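Local coordinates for competence/damage-inducible protein CinA (Agrobacterium tumefaciens, PDB 2A9S) that is of unknown function but belongs to the competence/damage-inducible CinA family, whose relatives include nicotinamide mononucleotide deamidases, at residues R16-T19 with D20-L24; A81-R84 with Q85-L88; M90-G93 with A94-S98; T148-R151 with L152-R156. One frame throughout, in Å; residues are numbered along the deposited sequence. Where two conformers were deposited one is given.

In the fold
All four contacts are local ones, made between residues about one helical turn apart, and they sample three helices around a mixed five-stranded sheet. Interactions 2 and 3 share helix 84-96: the first, partly buried, is its capped N-terminal turn, the second its C-terminal end, mostly buried with an exposed ring pair at its rim. Interaction 1 lies on helix 8-24, partly at the surface, and mixes a salt bridge spanned by a water with a buried ring contact. Interaction 4, on helix 147-167, is more deeply buried; three of its polar side chains, Thr148, Glu149 and Arg151, reach the second subunit. A threonine that bonds back to the carbonyl four residues earlier recurs in interactions 1 and 4.

Interaction 1: R16-T19 with D20-L24; sequences RIIT and DFTPL
Arg16 and Asp20 face each other one helical turn apart, joined by a salt bridge in which NE of Arg16 approaches OD2 of Asp20 at 3.3 Å. As a hydrogen bond it is long and weak though almost straight (170°). The carboxylate oxygen lies at the edge of the guanidinium, in its plane, while the two flat groups stand nearly perpendicular, 88° apart. A water closes a ring around the pair, donating to Asp20 OD2 over 2.7 Å and accepting from Arg16 NH2. Arg16 gets there with CG trans to its own N (chi1 165°) and an extended chain, and its side chain also touches Ile163 and Gln167 on helix 147-167.

Next to this charged strip, Ile17 sets CG2 over the centre of one face of the Phe21 ring, a CH-pi contact with the methyl carbon 3.9 Å from the ring centroid. These i to i+4 pairs run along helix 8-24, which packs beside helix 147-167 on the sheet; Phe21 also meets the ring of Phe102 in strand 102-108.

On a third flank, Ile18 O accepts twice from Thr22: from OG1 at 2.8 Å and from N at 3.1 Å, the two donors arriving at opposite faces of the carbonyl plane. Pro23 has no N-H to give; Pro23 CD lies 2.9 Å from Thr19 O instead, and the helix kinks there. Thr19 OG1 turns back to Arg15 O, and the buried Ile18 packs on the loop residues Ile46, Ser49 and Val52.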
ATOM      1  N   ARG A  16      15.575 -10.403   3.636  1.00 12.12           N
ATOM      2  CA  ARG A  16      16.610 -10.023   4.611  1.00 12.57           C
ATOM      3  C   ARG A  16      15.991  -9.197   5.754  1.00 11.57           C
ATOM      4  O   ARG A  16      16.248  -9.444   6.938  1.00 11.13           O
ATOM      5  CB  ARG A  16      17.777  -9.279   3.942  1.00 12.91           C
ATOM      6  CG  ARG A  16      18.657  -8.582   4.967  1.00 17.38           C
ATOM      7  CD  ARG A  16      20.064  -8.342   4.486  1.00 23.18           C
ATOM      8  NE  ARG A  16      20.864  -7.762   5.568  1.00 27.42           N
ATOM      9  CZ  ARG A  16      22.016  -7.121   5.369  1.00 29.71           C
ATOM     10  NH1 ARG A  16      22.484  -6.977   4.136  1.00 29.31           N
ATOM     11  NH2 ARG A  16      22.685  -6.606   6.395  1.00 31.45           N
ATOM     12  N   ILE A  17      15.124  -8.259   5.394  1.00 10.96           N
ATOM     13  CA  ILE A  17      14.480  -7.408   6.388  1.00 11.61           C
ATOM     14  C   ILE A  17      13.614  -8.256   7.342  1.00 11.68           C
ATOM     15  O   ILE A  17      13.702  -8.095   8.569  1.00 11.65           O
ATOM     16  CB  ILE A  17      13.665  -6.296   5.720  1.00 11.07           C
ATOM     17  CG1 ILE A  17      14.638  -5.295   5.033  1.00 10.14           C
ATOM     18  CG2 ILE A  17      12.770  -5.597   6.736  1.00 12.22           C
ATOM     19  CD1 ILE A  17      13.940  -4.420   3.958  1.00 11.57           C
ATOM     20  N   ILE A  18      12.782  -9.139   6.788  1.00 11.95           N
ATOM     21  CA  ILE A  18      11.891  -9.955   7.626  1.00 12.04           C
ATOM     22  C   ILE A  18      12.764 -10.857   8.513  1.00 12.24           C
ATOM     23  O   ILE A  18      12.508 -10.980   9.716  1.00 11.72           O
ATOM     24  CB  ILE A  18      10.892 -10.783   6.785  1.00 12.96           C
ATOM     25  CG1 ILE A  18      10.023  -9.869   5.883  1.00 10.70           C
ATOM     26  CG2 ILE A  18      10.003 -11.635   7.666  1.00 12.90           C
ATOM     27  CD1 ILE A  18       9.384  -8.685   6.564  1.00 10.76           C
ATOM     28  N   THR A  19      13.811 -11.430   7.919  1.00 12.01           N
ATOM     29  CA  THR A  19      14.669 -12.363   8.637  1.00 12.78           C
ATOM     30  C   THR A  19      15.412 -11.680   9.807  1.00 12.65           C
ATOM     31  O   THR A  19      15.479 -12.218  10.903  1.00 12.85           O
ATOM     32  CB  THR A  19      15.629 -13.072   7.665  1.00 12.62           C
ATOM     33  OG1 THR A  19      14.857 -13.714   6.625  1.00 13.68           O
ATOM     34  CG2 THR A  19      16.416 -14.130   8.404  1.00 13.56           C
ATOM     35  N   ASP A  20      15.935 -10.483   9.551  1.00 12.46           N
ATOM     36  CA  ASP A  20      16.694  -9.712  10.541  1.00 13.20           C
ATOM     37  C   ASP A  20      15.796  -9.117  11.624  1.00 12.91           C
ATOM     38  O   ASP A  20      16.123  -9.177  12.822  1.00 12.17           O
ATOM     39  CB  ASP A  20      17.501  -8.601   9.853  1.00 13.41           C
ATOM     40  CG  ASP A  20      18.843  -9.086   9.290  1.00 16.29           C
ATOM     41  OD1 ASP A  20      19.308 -10.217   9.606  1.00 17.36           O
ATOM     42  OD2 ASP A  20      19.458  -8.301   8.535  1.00 20.73           O
ATOM     43  N   PHE A  21      14.668  -8.524  11.210  1.00 12.47           N
ATOM     44  CA  PHE A  21      13.877  -7.739  12.140  1.00 12.98           C
ATOM     45  C   PHE A  21      13.113  -8.659  13.091  1.00 12.78           C
ATOM     46  O   PHE A  21      12.811  -8.273  14.220  1.00 12.96           O
ATOM     47  CB  PHE A  21      12.912  -6.819  11.394  1.00 13.53           C
ATOM     48  CG  PHE A  21      13.572  -5.608  10.774  1.00 15.48           C
ATOM     49  CD1 PHE A  21      14.917  -5.606  10.446  1.00 19.17           C
ATOM     50  CD2 PHE A  21      12.819  -4.480  10.486  1.00 19.09           C
ATOM     51  CE1 PHE A  21      15.507  -4.480   9.855  1.00 20.99           C
ATOM     52  CE2 PHE A  21      13.405  -3.355   9.895  1.00 19.44           C
ATOM     53  CZ  PHE A  21      14.737  -3.358   9.579  1.00 16.45           C
ATOM     54  N   THR A  22      12.794  -9.865  12.639  1.00 12.11           N
ATOM     55  CA  THR A  22      11.968 -10.753  13.493  1.00 12.45           C
ATOM     56  C   THR A  22      12.660 -11.047  14.857  1.00 13.34           C
ATOM     57  O   THR A  22      12.055 -10.794  15.909  1.00 13.04           O
ATOM     58  CB  THR A  22      11.506 -12.044  12.767  1.00 12.43           C
ATOM     59  OG1 THR A  22      10.644 -11.717  11.641  1.00 11.56           O
ATOM     60  CG2 THR A  22      10.739 -12.939  13.749  1.00  9.84           C
ATOM     61  N   PRO A  23      13.900 -11.599  14.855  1.00 14.63           N
ATOM     62  CA  PRO A  23      14.546 -11.865  16.162  1.00 14.64           C
ATOM     63  C   PRO A  23      14.910 -10.618  16.960  1.00 15.46           C
ATOM     64  O   PRO A  23      15.072 -10.702  18.182  1.00 16.40           O
ATOM     65  CB  PRO A  23      15.819 -12.646  15.789  1.00 14.49           C
ATOM     66  CG  PRO A  23      16.125 -12.224  14.364  1.00 14.94           C
ATOM     67  CD  PRO A  23      14.726 -12.086  13.732  1.00 14.56           C
ATOM     68  N   LEU A  24      15.039  -9.493  16.272  1.00 14.31           N
ATOM     69  CA  LEU A  24      15.244  -8.217  16.919  1.00 15.81           C
ATOM     70  C   LEU A  24      13.961  -7.590  17.503  1.00 15.34           C
ATOM     71  O   LEU A  24      14.033  -6.616  18.268  1.00 16.24           O
ATOM     72  CB  LEU A  24      15.964  -7.252  15.949  1.00 14.85           C
ATOM     73  CG  LEU A  24      17.435  -7.563  15.590  1.00 17.01           C
ATOM     74  CD1 LEU A  24      17.922  -6.708  14.421  1.00 17.26           C
ATOM     75  CD2 LEU A  24      18.311  -7.352  16.813  1.00 19.88           C
TER
HETATM   76  O   HOH W   1      22.096  -8.405   9.020  1.00 26.13           O

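Interaction 2: A81-R84 with Q85-L88; sequences AVSR and QTAL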
ATOM      1  N   ALA A  81       5.576  18.429  -3.269  1.00 21.39           N
ATOM      2  CA  ALA A  81       5.302  17.064  -2.819  1.00 20.76           C
ATOM      3  C   ALA A  81       6.549  16.226  -2.991  1.00 20.12           C
ATOM      4  O   ALA A  81       6.844  15.373  -2.161  1.00 19.75           O
ATOM      5  CB  ALA A  81       4.134  16.463  -3.599  1.00 21.51           C
ATOM      6  N   VAL A  82       7.275  16.485  -4.081  1.00 18.78           N
ATOM      7  CA  VAL A  82       8.555  15.802  -4.357  1.00 18.12           C
ATOM      8  C   VAL A  82       9.719  16.651  -3.852  1.00 18.10           C
ATOM      9  O   VAL A  82      10.240  17.546  -4.565  1.00 19.15           O
ATOM     10  CB  VAL A  82       8.724  15.464  -5.858  1.00 16.37           C
ATOM     11  CG1 VAL A  82      10.083  14.746  -6.106  1.00 16.55           C
ATOM     12  CG2 VAL A  82       7.566  14.604  -6.337  1.00 16.44           C
ATOM     13  N   SER A  83      10.130  16.383  -2.620  1.00 17.74           N
ATOM     14  CA  SER A  83      11.203  17.158  -1.978  1.00 17.80           C
ATOM     15  C   SER A  83      11.764  16.391  -0.788  1.00 18.09           C
ATOM     16  O   SER A  83      11.097  15.511  -0.217  1.00 17.01           O
ATOM     17  CB  SER A  83      10.666  18.537  -1.514  1.00 18.59           C
ATOM     18  OG  SER A  83       9.767  18.445  -0.410  1.00 18.12           O
ATOM     19  N   ARG A  84      12.982  16.743  -0.399  1.00 18.30           N
ATOM     20  CA  ARG A  84      13.601  16.204   0.798  1.00 19.18           C
ATOM     21  C   ARG A  84      12.695  16.467   2.018  1.00 18.76           C
ATOM     22  O   ARG A  84      12.445  15.562   2.821  1.00 17.11           O
ATOM     23  CB  ARG A  84      14.988  16.842   0.960  1.00 20.33           C
ATOM     24  CG  ARG A  84      15.704  16.480   2.226  1.00 24.88           C
ATOM     25  CD  ARG A  84      16.887  17.416   2.460  1.00 30.03           C
ATOM     26  NE  ARG A  84      17.479  17.120   3.756  1.00 35.53           N
ATOM     27  CZ  ARG A  84      17.174  17.754   4.889  1.00 37.36           C
ATOM     28  NH1 ARG A  84      16.285  18.748   4.884  1.00 38.73           N
ATOM     29  NH2 ARG A  84      17.758  17.393   6.027  1.00 35.75           N
ATOM     30  N   GLN A  85      12.171  17.690   2.107  1.00 18.43           N
ATOM     31  CA  GLN A  85      11.324  18.102   3.228  1.00 19.31           C
ATOM     32  C   GLN A  85      10.028  17.293   3.369  1.00 18.63           C
ATOM     33  O   GLN A  85       9.657  16.898   4.480  1.00 19.22           O
ATOM     34  CB  GLN A  85      11.012  19.605   3.148  1.00 19.38           C
ATOM     35  CG  GLN A  85      12.258  20.496   3.340  1.00 21.87           C
ATOM     36  CD  GLN A  85      13.117  20.671   2.058  1.00 24.56           C
ATOM     37  OE1 GLN A  85      12.814  20.124   0.977  1.00 21.39           O
ATOM     38  NE2 GLN A  85      14.198  21.449   2.191  1.00 25.64           N
ATOM     39  N   THR A  86       9.333  17.066   2.253  1.00 17.82           N
ATOM     40  CA  THR A  86       8.120  16.250   2.275  1.00 17.02           C
ATOM     41  C   THR A  86       8.482  14.830   2.689  1.00 16.14           C
ATOM     42  O   THR A  86       7.803  14.263   3.512  1.00 15.83           O
ATOM     43  CB  THR A  86       7.345  16.299   0.942  1.00 17.50           C
ATOM     44  OG1 THR A  86       6.820  17.629   0.779  1.00 19.24           O
ATOM     45  CG2 THR A  86       6.176  15.299   0.958  1.00 16.93           C
ATOM     46  N   ALA A  87       9.590  14.295   2.168  1.00 15.49           N
ATOM     47  CA  ALA A  87      10.002  12.920   2.508  1.00 15.75           C
ATOM     48  C   ALA A  87      10.242  12.753   4.002  1.00 15.63           C
ATOM     49  O   ALA A  87       9.742  11.801   4.624  1.00 14.02           O
ATOM     50  CB  ALA A  87      11.237  12.495   1.706  1.00 15.48           C
ATOM     51  N   LEU A  88      11.007  13.696   4.567  1.00 15.89           N
ATOM     52  CA  LEU A  88      11.262  13.706   6.005  1.00 17.22           C
ATOM     53  C   LEU A  88       9.976  13.770   6.823  1.00 15.97           C
ATOM     54  O   LEU A  88       9.846  13.008   7.775  1.00 17.75           O
ATOM     55  CB  LEU A  88      12.192  14.857   6.389  1.00 17.05           C
ATOM     56  CG  LEU A  88      13.620  14.776   5.854  1.00 19.90           C
ATOM     57  CD1 LEU A  88      14.338  16.089   6.200  1.00 23.50           C
ATOM     58  CD2 LEU A  88      14.327  13.591   6.478  1.00 23.86           C
TER
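Arg84 reaches over Leu88, the residue one turn later, with its long side chain. CB lies 3.2 Å from Gln85 N, and CG follows at 3.7 Å from that same nitrogen. Because CG is trans to the backbone N (chi1 175°) and the chain stays extended to NE, the tip is carried along the helix until NE comes within 4.1 Å of Leu88 CD1. Beyond it the guanidinium spreads one face over that methyl: CD1 lies 3.4 Å above the plane, displaced toward the rim, and Arg84 CZ is 3.5 Å from Leu88 CD1. This is a van der Waals contact between a methyl and the flat face of the guanidinium.

The backbone below is the first turn of helix 84-96. Ser83 is its N-cap: OG accepts from Thr86 N at 3.0 Å and nearly straight (164°), while Ser83 O takes Ala87 N. Ser83 OG and Thr86 OG1 are each also hydrogen-bonded to Gly80 O, which ties the cap to the loop before it. Thr86 CG2 rests against Ala81 O, an oxygen that accepts from Thr107 OG1.

Gln85 and Thr86 pack on helix 73-79, Thr86 also touching Lys65 of helix 62-69. Arg84 lies against His125 and His137, and Leu88 against Val135, so the turn sits between those helices and strands 123-130 and 135-141.

Interaction 3: M90-G93 with A94-S98; sequences MAHG and ALYRS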
ATOM      1  N   MET A  90       6.837  12.924   5.889  1.00 13.84           N
ATOM      2  CA  MET A  90       6.162  11.645   5.681  1.00 11.88           C
ATOM      3  C   MET A  90       6.741  10.543   6.599  1.00 12.98           C
ATOM      4  O   MET A  90       5.982   9.785   7.230  1.00 12.72           O
ATOM      5  CB  MET A  90       6.264  11.209   4.211  1.00 11.77           C
ATOM      6  CG  MET A  90       5.404  12.010   3.211  1.00 13.96           C
ATOM      7  SD  MET A  90       5.667  11.586   1.440  1.00  6.97           S
ATOM      8  CE  MET A  90       5.002   9.916   1.377  1.00 12.42           C
ATOM      9  N   ALA A  91       8.061  10.460   6.681  1.00 12.34           N
ATOM     10  CA  ALA A  91       8.726   9.403   7.442  1.00 13.92           C
ATOM     11  C   ALA A  91       8.394   9.576   8.939  1.00 15.31           C
ATOM     12  O   ALA A  91       8.045   8.619   9.645  1.00 14.72           O
ATOM     13  CB  ALA A  91      10.260   9.447   7.202  1.00 13.82           C
ATOM     14  N   HIS A  92       8.468  10.829   9.390  1.00 15.40           N
ATOM     15  CA  HIS A  92       8.146  11.171  10.762  1.00 17.14           C
ATOM     16  C   HIS A  92       6.683  10.837  11.076  1.00 17.01           C
ATOM     17  O   HIS A  92       6.389  10.195  12.108  1.00 17.45           O
ATOM     18  CB  HIS A  92       8.417  12.654  11.000  1.00 18.33           C
ATOM     19  CG  HIS A  92       8.133  13.085  12.402  1.00 21.36           C
ATOM     20  ND1 HIS A  92       6.976  13.740  12.758  1.00 26.40           N
ATOM     21  CD2 HIS A  92       8.844  12.914  13.545  1.00 24.35           C
ATOM     22  CE1 HIS A  92       7.000  13.984  14.059  1.00 28.25           C
ATOM     23  NE2 HIS A  92       8.118  13.484  14.562  1.00 27.14           N
ATOM     24  N   GLY A  93       5.770  11.276  10.204  1.00 16.20           N
ATOM     25  CA  GLY A  93       4.342  10.939  10.343  1.00 15.55           C
ATOM     26  C   GLY A  93       4.041   9.446  10.374  1.00 15.56           C
ATOM     27  O   GLY A  93       3.246   8.970  11.209  1.00 15.49           O
ATOM     28  N   ALA A  94       4.678   8.687   9.475  1.00 15.16           N
ATOM     29  CA  ALA A  94       4.392   7.254   9.383  1.00 15.77           C
ATOM     30  C   ALA A  94       4.902   6.525  10.610  1.00 17.10           C
ATOM     31  O   ALA A  94       4.349   5.482  11.005  1.00 17.17           O
ATOM     32  CB  ALA A  94       4.991   6.644   8.118  1.00 14.66           C
ATOM     33  N   LEU A  95       5.949   7.073  11.212  1.00 17.42           N
ATOM     34  CA  LEU A  95       6.574   6.470  12.359  1.00 19.77           C
ATOM     35  C   LEU A  95       5.713   6.698  13.594  1.00 20.04           C
ATOM     36  O   LEU A  95       5.350   5.741  14.292  1.00 20.09           O
ATOM     37  CB  LEU A  95       7.995   7.032  12.566  1.00 19.55           C
ATOM     38  CG  LEU A  95       8.756   6.416  13.732  1.00 20.46           C
ATOM     39  CD1 LEU A  95       8.984   4.929  13.562  1.00 20.75           C
ATOM     40  CD2 LEU A  95      10.082   7.196  13.954  1.00 21.23           C
ATOM     41  N   TYR A  96       5.343   7.950  13.847  0.50 20.80           N
ATOM     42  CA  TYR A  96       4.620   8.290  15.078  0.50 21.46           C
ATOM     43  C   TYR A  96       3.083   8.144  14.993  0.50 21.17           C
ATOM     44  O   TYR A  96       2.386   8.298  16.001  0.50 21.64           O
ATOM     45  CB  TYR A  96       5.088   9.649  15.661  0.50 21.62           C
ATOM     46  CG  TYR A  96       6.560   9.645  16.061  0.50 22.13           C
ATOM     47  CD1 TYR A  96       7.001   8.932  17.176  0.50 23.71           C
ATOM     48  CD2 TYR A  96       7.511  10.332  15.314  0.50 23.07           C
ATOM     49  CE1 TYR A  96       8.349   8.899  17.531  0.50 23.23           C
ATOM     50  CE2 TYR A  96       8.857  10.310  15.665  0.50 22.45           C
ATOM     51  CZ  TYR A  96       9.268   9.592  16.765  0.50 22.70           C
ATOM     52  OH  TYR A  96      10.600   9.579  17.116  0.50 23.81           O
ATOM     53  N   ARG A  97       2.571   7.799  13.808  1.00 21.02           N
ATOM     54  CA  ARG A  97       1.198   7.308  13.658  1.00 19.89           C
ATOM     55  C   ARG A  97       1.144   5.773  13.455  1.00 19.03           C
ATOM     56  O   ARG A  97       0.231   5.231  12.803  1.00 18.56           O
ATOM     57  CB  ARG A  97       0.449   8.077  12.573  1.00 20.30           C
ATOM     58  CG  ARG A  97       0.218   9.532  12.981  1.00 23.29           C
ATOM     59  CD  ARG A  97      -0.244  10.388  11.852  1.00 26.59           C
ATOM     60  NE  ARG A  97      -0.255  11.821  12.198  1.00 29.11           N
ATOM     61  CZ  ARG A  97      -1.146  12.700  11.735  1.00 29.55           C
ATOM     62  NH1 ARG A  97      -2.138  12.317  10.942  1.00 28.09           N
ATOM     63  NH2 ARG A  97      -1.056  13.971  12.080  1.00 31.44           N
ATOM     64  N   SER A  98       2.129   5.079  14.030  1.00 17.58           N
ATOM     65  CA  SER A  98       2.187   3.629  13.973  1.00 17.43           C
ATOM     66  C   SER A  98       2.852   3.083  15.223  1.00 16.91           C
ATOM     67  O   SER A  98       3.289   3.872  16.088  1.00 18.15           O
ATOM     68  CB  SER A  98       2.957   3.177  12.732  1.00 17.16           C
ATOM     69  OG  SER A  98       4.358   3.204  12.950  1.00 16.27           O
TER
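His92 and Tyr96 bring their rings together one turn apart on the solvent side of helix 84-96. Tyr96 was modelled in two conformers, and the geometry given here holds for one of them. In it, Tyr96 CD2 lies 3.2 Å above one face of the imidazole, offset toward its rim, and 3.3 Å from His92 NE2. The ring planes make an angle of 56° and the centroids are 4.8 Å apart, an oblique aromatic pair. With CG of His92 trans to its N (chi1 -179°), the imidazole swings along the helix toward Tyr96. The second conformer suggests some mobility, and this exposed ring pair is the looser part of the contact.

Met90, Ala91, Ala94 and Leu95 are buried, and their packing against the strands makes theirs the tight side. Ala94 N bonds to Met90 O at 2.8 Å, and Ala94 CB lies 3.4 Å from that carbonyl oxygen. Gly93 O accepts from Arg97 N at 2.9 Å, where Arg97 leaves helical geometry.

Beneath the helix, Met90, Ala91, Ala94 and Leu95 lie on Ala103 and Ala105 of strand 102-108, with Met90 and Ala94 also touching Thr59 and Phe57 of strand 53-59, while Ala91, His92 and Leu95 meet Ala127 and Lys129 of strand 123-130.

Interaction 4: T148-R151 with L152-R156; sequences TEIR and LATVR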
ATOM      1  N   THR A 148       6.998   1.627 -14.373  1.00 10.30           N
ATOM      2  CA  THR A 148       7.231   0.432 -13.563  1.00 10.56           C
ATOM      3  C   THR A 148       8.720   0.349 -13.157  1.00 10.24           C
ATOM      4  O   THR A 148       9.054   0.037 -12.006  1.00 10.42           O
ATOM      5  CB  THR A 148       6.822  -0.870 -14.332  1.00 11.68           C
ATOM      6  OG1 THR A 148       5.448  -0.779 -14.723  1.00 13.02           O
ATOM      7  CG2 THR A 148       6.959  -2.074 -13.388  1.00 11.94           C
ATOM      8  N   GLU A 149       9.619   0.641 -14.110  1.00  9.95           N
ATOM      9  CA  GLU A 149      11.064   0.656 -13.835  1.00  9.84           C
ATOM     10  C   GLU A 149      11.479   1.585 -12.680  1.00  9.40           C
ATOM     11  O   GLU A 149      12.241   1.170 -11.789  1.00  9.41           O
ATOM     12  CB  GLU A 149      11.836   0.987 -15.117  1.00 10.92           C
ATOM     13  CG  GLU A 149      11.687  -0.098 -16.194  1.00 11.68           C
ATOM     14  CD  GLU A 149      10.419  -0.002 -17.110  1.00 17.58           C
ATOM     15  OE1 GLU A 149       9.438   0.728 -16.845  1.00 13.88           O
ATOM     16  OE2 GLU A 149      10.403  -0.704 -18.153  1.00 19.80           O
ATOM     17  N   ILE A 150      10.952   2.815 -12.674  1.00  8.26           N
ATOM     18  CA  ILE A 150      11.224   3.778 -11.590  1.00  9.01           C
ATOM     19  C   ILE A 150      10.620   3.308 -10.257  1.00  9.58           C
ATOM     20  O   ILE A 150      11.253   3.410  -9.213  1.00  9.08           O
ATOM     21  CB  ILE A 150      10.720   5.217 -11.965  1.00  9.18           C
ATOM     22  CG1 ILE A 150      11.577   5.796 -13.108  1.00  9.10           C
ATOM     23  CG2 ILE A 150      10.741   6.164 -10.752  1.00  7.75           C
ATOM     24  CD1 ILE A 150      10.914   6.914 -13.918  1.00 10.34           C
ATOM     25  N   ARG A 151       9.394   2.804 -10.318  1.00  9.41           N
ATOM     26  CA  ARG A 151       8.736   2.275  -9.123  1.00  9.42           C
ATOM     27  C   ARG A 151       9.525   1.118  -8.496  1.00  9.77           C
ATOM     28  O   ARG A 151       9.759   1.073  -7.272  1.00  9.66           O
ATOM     29  CB  ARG A 151       7.283   1.898  -9.439  1.00  8.75           C
ATOM     30  CG  ARG A 151       6.430   3.173  -9.617  1.00  9.47           C
ATOM     31  CD  ARG A 151       5.195   2.906 -10.500  1.00 10.21           C
ATOM     32  NE  ARG A 151       4.355   1.783 -10.122  1.00 12.27           N
ATOM     33  CZ  ARG A 151       3.333   1.837  -9.258  1.00 11.68           C
ATOM     34  NH1 ARG A 151       3.064   2.963  -8.560  1.00 11.81           N
ATOM     35  NH2 ARG A 151       2.593   0.751  -9.081  1.00 14.55           N
ATOM     36  N   LEU A 152       9.982   0.194  -9.336  1.00 10.32           N
ATOM     37  CA  LEU A 152      10.729  -0.948  -8.803  1.00 11.32           C
ATOM     38  C   LEU A 152      12.102  -0.491  -8.294  1.00 10.52           C
ATOM     39  O   LEU A 152      12.569  -0.972  -7.260  1.00 11.49           O
ATOM     40  CB  LEU A 152      10.842  -2.074  -9.830  1.00 11.22           C
ATOM     41  CG  LEU A 152       9.484  -2.747 -10.116  1.00 12.57           C
ATOM     42  CD1 LEU A 152       9.653  -3.733 -11.257  1.00 15.46           C
ATOM     43  CD2 LEU A 152       8.925  -3.410  -8.844  1.00 15.68           C
ATOM     44  N   ALA A 153      12.745   0.436  -9.009  1.00 10.19           N
ATOM     45  CA  ALA A 153      14.024   1.000  -8.581  1.00 10.48           C
ATOM     46  C   ALA A 153      13.873   1.660  -7.203  1.00 10.40           C
ATOM     47  O   ALA A 153      14.736   1.503  -6.312  1.00 10.47           O
ATOM     48  CB  ALA A 153      14.508   2.060  -9.605  1.00 10.62           C
ATOM     49  N   THR A 154      12.745   2.342  -7.026  1.00  9.57           N
ATOM     50  CA  THR A 154      12.440   2.974  -5.736  1.00  9.30           C
ATOM     51  C   THR A 154      12.247   1.942  -4.611  1.00  9.06           C
ATOM     52  O   THR A 154      12.771   2.120  -3.485  1.00  8.61           O
ATOM     53  CB  THR A 154      11.209   3.929  -5.849  1.00  9.50           C
ATOM     54  OG1 THR A 154      11.512   4.965  -6.793  1.00 11.12           O
ATOM     55  CG2 THR A 154      10.868   4.597  -4.478  1.00  9.56           C
ATOM     56  N   VAL A 155      11.510   0.874  -4.908  1.00  9.37           N
ATOM     57  CA  VAL A 155      11.304  -0.217  -3.932  1.00 10.09           C
ATOM     58  C   VAL A 155      12.660  -0.751  -3.480  1.00  9.84           C
ATOM     59  O   VAL A 155      12.923  -0.848  -2.269  1.00  8.41           O
ATOM     60  CB  VAL A 155      10.386  -1.370  -4.478  1.00  9.66           C
ATOM     61  CG1 VAL A 155      10.414  -2.562  -3.519  1.00  9.61           C
ATOM     62  CG2 VAL A 155       8.909  -0.884  -4.725  1.00  9.56           C
ATOM     63  N   ARG A 156      13.536  -1.050  -4.451  1.00 10.86           N
ATOM     64  CA  ARG A 156      14.880  -1.523  -4.131  1.00 11.46           C
ATOM     65  C   ARG A 156      15.610  -0.568  -3.152  1.00 12.18           C
ATOM     66  O   ARG A 156      16.082  -0.966  -2.063  1.00 11.54           O
ATOM     67  CB  ARG A 156      15.695  -1.704  -5.414  1.00 12.95           C
ATOM     68  CG  ARG A 156      17.151  -2.173  -5.088  1.00 14.03           C
ATOM     69  CD  ARG A 156      17.973  -2.384  -6.343  1.00 17.39           C
ATOM     70  NE  ARG A 156      17.408  -3.441  -7.163  1.00 22.15           N
ATOM     71  CZ  ARG A 156      16.810  -3.235  -8.334  1.00 26.83           C
ATOM     72  NH1 ARG A 156      16.752  -1.998  -8.832  1.00 25.95           N
ATOM     73  NH2 ARG A 156      16.289  -4.260  -9.019  1.00 26.98           N
TER
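Ile150 O is gripped by two donors from Thr154, its backbone N and its hydroxyl OG1, each at 2.9 Å. They reach the oxygen from opposite faces of the carbonyl plane, the hydroxyl standing above that plane and not on a lone pair. The hydroxyl can turn back because OG1 lies beside the backbone N and opposite the carbonyl carbon (chi1 -61°), so a buried hydroxyl is satisfied within its own helix.

One flank along, Thr148 and Leu152 lie side by side and point the same way, with methyl CG2 of Thr148 3.8 Å from CD1 of Leu152. Their backbones are linked by Leu152 N to Thr148 O at 2.8 Å. Farther on, Val155 sets CG2 3.3 Å from Arg151 O, the oxygen that its own N bonds.

Arg151, Thr148 and Glu149 reach the second subunit. Arg151 NE forms a salt bridge with Glu45 of the second subunit, which also hydrogen-bonds Thr148 OG1, while Arg151 NH1 bonds both Cys34 O of its own chain and Thr44 of the second subunit. These links probably hold the guanidinium in place; Glu149 OE2 bonds Met3 N of that same subunit.

The inner flank meets Val124 of strand 123-130, and Val155 packs on helices 38-43 and 8-24: a helix packed on the sheet of an alpha/beta sandwich, its N-terminal turns at the interface with the second subunit.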